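PDB 2WSH: endonuclease II from Enterobacteria phage t4, which nicks and cleaves cytosine-containing host double-stranded DNA at specific sequences as a magnesium-dependent GIY-YIG endonuclease, so that the phage can reuse the nucleotides. Local coordinates for the interface of chains A and B and the interface of chains C and A. Numbering follows the deposited sequence. Chains: chain A/B/C, Endonuclease II.

Contact 1: the interface of chains A and B. Residues chain A 13-14; chain B 37, 39.
This is a two-fold symmetric interface between two copies of the enzyme, and it helps to build the homotetramer. B:Lys39 and B:Pro37 meet the end of an N-terminal helix of chain A, where A:Thr13 and A:Glu14 lie. The ammonium nitrogen NZ of B:Lys39 donates a hydrogen bond to the backbone oxygen O of A:Thr13 at 2.9 Å. It arrives in the carbonyl plane, on a lone pair, with a C=O to donor angle of 141°. The next carbonyl is just as near: O of A:Glu14 lies 2.9 Å from NZ of B:Lys39, a second hydrogen bond by its chemistry. A water adds an indirect link. It is 2.9 Å from NZ of B:Lys39 and 3.2 Å from O of A:Glu14. The lysine chain runs nearly straight until its last bond, where chi4 of -59° bends the amine towards the helix end. Carbonyls at the C-terminal end of a helix would favour such a positive group. The carboxylate of A:Glu14 reaches the proline ring, with OE1 3.8 Å from CG of B:Pro37. This is packing without a polar bond. OE1 of A:Glu14 is also 5.2 Å from NZ of B:Lys39, so any attraction would act through space. In the fold, the chain A residues belong to helix 8-15. The chain B residues lie in the loop leading to strand 42-48 of the GIY-YIG domain.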
# COMPACT_ATOMS: atom_id res chain seq x y z
N THR A 13 6.70 -23.64 10.51
CA THR A 13 7.63 -22.82 11.27
C THR A 13 8.23 -21.72 10.40
O THR A 13 8.28 -20.56 10.80
CB THR A 13 8.77 -23.66 11.87
OG1 THR A 13 9.49 -24.31 10.82
CG2 THR A 13 8.23 -24.71 12.82
N GLU A 14 8.67 -22.11 9.21
CA GLU A 14 9.38 -21.20 8.31
C GLU A 14 8.50 -20.12 7.69
O GLU A 14 8.93 -18.98 7.53
CB GLU A 14 10.08 -21.99 7.20
CG GLU A 14 11.08 -21.17 6.41
CD GLU A 14 12.39 -20.97 7.16
OE1 GLU A 14 12.68 -21.76 8.08
OE2 GLU A 14 13.13 -20.02 6.82
N PRO B 37 16.53 -20.97 12.25
CA PRO B 37 16.58 -19.94 11.21
C PRO B 37 16.02 -18.62 11.70
O PRO B 37 15.07 -18.61 12.49
CB PRO B 37 15.67 -20.51 10.11
CG PRO B 37 15.69 -21.98 10.33
CD PRO B 37 15.80 -22.17 11.81
N LYS B 39 14.17 -14.81 11.75
CA LYS B 39 12.97 -14.18 11.21
C LYS B 39 13.12 -12.68 11.32
O LYS B 39 13.77 -12.17 12.23
CB LYS B 39 11.72 -14.65 11.96
CG LYS B 39 11.30 -16.07 11.61
CD LYS B 39 9.86 -16.33 12.00
CE LYS B 39 9.46 -17.76 11.69
NZ LYS B 39 9.62 -18.10 10.25
O HOH W 1 7.92 -16.27 8.84

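Contact 2: the interface of chains C and A. Residues chain C 102, 105, 120, 124, 128; chain A 109, 111-113.
The C-terminal helix 121-132 and strand 97-103 of chain C receive the tip of a beta-hairpin of chain A, strands 106-111 and 114-119, in a two-fold symmetric subunit interface of the homotetramer. C:Arg102 lies between two carboxylates and bonds to both. Across the interface it grips A:Glu112 end-on: NH1 of C:Arg102 donates to OE2 of A:Glu112 at 3.0 Å, and NH2 donates to OE1. This is a salt bridge with nearly straight hydrogen bonds. The carboxylate oxygens of A:Glu112 lie close to the guanidinium plane. The carboxylate itself is turned 81° to that plane, and the nitrogens reach its oxygens from above its own plane. Within chain C, C:Glu124 holds the same guanidinium side-on in a salt bridge. NE of C:Arg102 donates a hydrogen bond to OE1 of C:Glu124 at 2.7 Å, and NH2 donates one to OE2 at 2.8 Å. Each carboxylate oxygen is met on its syn side, somewhat out of plane. C:Glu124 thus fixes the rotation of the arginine and would help to balance its charge. The extended arginine chain, with CG opposite the backbone N (chi1 165°), carries the guanidinium out to the partner.

The amide nitrogen ND2 of A:Asn111 lies 2.9 Å from OE2 of C:Glu124, but its hydrogens are not directed at that oxygen, and the pair is only a close approach. OD1 of A:Asn111 accepts a hydrogen bond from the backbone N of A:Leu113, from above the amide plane, which helps to shape the turn. A:Leu113 uses both branches. CD2 sits over the centre of the C:Phe128 ring, 3.9 Å from its centroid, while CD1 packs 3.5 Å from CG of C:Glu124. Further along the hairpin, selenium SE of A:Met109, a selenomethionine, lies 4.1 Å from CG2 of C:Thr120. In the fold, A:Glu112 and A:Leu113 form the hairpin turn. C:Glu124 and C:Phe128 lie one helical turn apart on helix 121-132, and C:Arg102 is near the end of strand 97-103.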
# COMPACT_ATOMS: atom_id res chain seq x y z
N ARG C 102 -1.10 12.04 -16.62
CA ARG C 102 -1.39 11.95 -15.19
C ARG C 102 -0.35 11.07 -14.52
O ARG C 102 -0.29 9.87 -14.78
CB ARG C 102 -2.80 11.40 -14.95
CG ARG C 102 -3.06 10.95 -13.52
CD ARG C 102 -4.49 10.46 -13.33
NE ARG C 102 -4.66 9.68 -12.10
CZ ARG C 102 -5.08 10.19 -10.95
NH1 ARG C 102 -5.39 11.47 -10.85
NH2 ARG C 102 -5.19 9.40 -9.89
N PHE C 105 2.45 6.07 -9.90
CA PHE C 105 3.59 5.66 -9.09
C PHE C 105 3.63 4.15 -8.92
O PHE C 105 2.88 3.41 -9.56
CB PHE C 105 3.53 6.33 -7.72
CG PHE C 105 2.26 6.03 -6.97
CD1 PHE C 105 2.24 5.07 -5.98
CD2 PHE C 105 1.09 6.70 -7.28
CE1 PHE C 105 1.07 4.78 -5.30
CE2 PHE C 105 -0.08 6.42 -6.60
CZ PHE C 105 -0.08 5.46 -5.61
N THR C 120 0.71 1.60 -10.60
CA THR C 120 -0.68 2.02 -10.47
C THR C 120 -1.34 2.34 -11.81
O THR C 120 -2.57 2.34 -11.91
CB THR C 120 -0.85 3.21 -9.50
OG1 THR C 120 -0.16 4.35 -10.02
CG2 THR C 120 -0.30 2.86 -8.13
N GLU C 124 -5.24 2.00 -12.82
CA GLU C 124 -6.03 3.17 -13.14
C GLU C 124 -6.61 3.15 -14.56
O GLU C 124 -7.75 3.56 -14.77
CB GLU C 124 -5.21 4.45 -12.94
CG GLU C 124 -4.95 4.78 -11.48
CD GLU C 124 -4.60 6.24 -11.26
OE1 GLU C 124 -4.46 6.97 -12.27
OE2 GLU C 124 -4.46 6.66 -10.10
N PHE C 128 -10.37 4.34 -15.74
CA PHE C 128 -10.61 5.51 -16.57
C PHE C 128 -11.42 5.12 -17.81
O PHE C 128 -12.32 5.84 -18.23
CB PHE C 128 -9.30 6.17 -16.99
CG PHE C 128 -8.75 7.14 -15.98
CD1 PHE C 128 -9.47 8.27 -15.63
CD2 PHE C 128 -7.53 6.92 -15.38
CE1 PHE C 128 -8.97 9.17 -14.70
CE2 PHE C 128 -7.02 7.81 -14.44
CZ PHE C 128 -7.75 8.94 -14.11
N MSE A 109 -6.16 1.53 -1.61
CA MSE A 109 -5.83 2.92 -1.86
C MSE A 109 -7.07 3.61 -2.39
O MSE A 109 -7.75 3.08 -3.27
CB MSE A 109 -4.66 3.05 -2.84
CG MSE A 109 -4.93 2.50 -4.22
SE MSE A 109 -3.45 2.91 -5.44
CE MSE A 109 -3.09 4.72 -4.81
N ASN A 111 -8.15 7.08 -4.17
CA ASN A 111 -7.86 8.36 -4.79
C ASN A 111 -9.10 8.88 -5.51
O ASN A 111 -10.21 8.45 -5.21
CB ASN A 111 -6.65 8.26 -5.73
CG ASN A 111 -6.88 7.28 -6.86
OD1 ASN A 111 -8.01 6.83 -7.10
ND2 ASN A 111 -5.81 6.93 -7.57
N GLU A 112 -8.92 9.79 -6.45
CA GLU A 112 -10.06 10.39 -7.13
C GLU A 112 -10.82 9.39 -8.01
O GLU A 112 -11.91 9.69 -8.50
CB GLU A 112 -9.65 11.64 -7.93
CG GLU A 112 -8.47 11.44 -8.88
CD GLU A 112 -7.13 11.74 -8.24
OE1 GLU A 112 -6.57 10.85 -7.57
OE2 GLU A 112 -6.61 12.86 -8.43
N LEU A 113 -10.25 8.21 -8.21
CA LEU A 113 -10.90 7.18 -9.02
C LEU A 113 -11.82 6.31 -8.18
O LEU A 113 -12.61 5.53 -8.71
CB LEU A 113 -9.87 6.29 -9.70
CG LEU A 113 -9.34 6.73 -11.07
CD1 LEU A 113 -8.25 5.78 -11.54
CD2 LEU A 113 -10.48 6.79 -12.07

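The centres of contact 1 and contact 2 are about 37 Å apart, and chain A takes part in both. They share no residue. Contact 1 uses the N-terminal helix 8-15 of chain A, whereas contact 2 uses its hairpin of strands 106-111 and 114-119. One subunit therefore meets chain B and chain C through separate surfaces. Each interface is two-fold symmetric, so every contact recurs with the chains exchanged. Two different two-fold interfaces on one subunit suit the known homotetramer. Chain A thereby connects chains B and C within it.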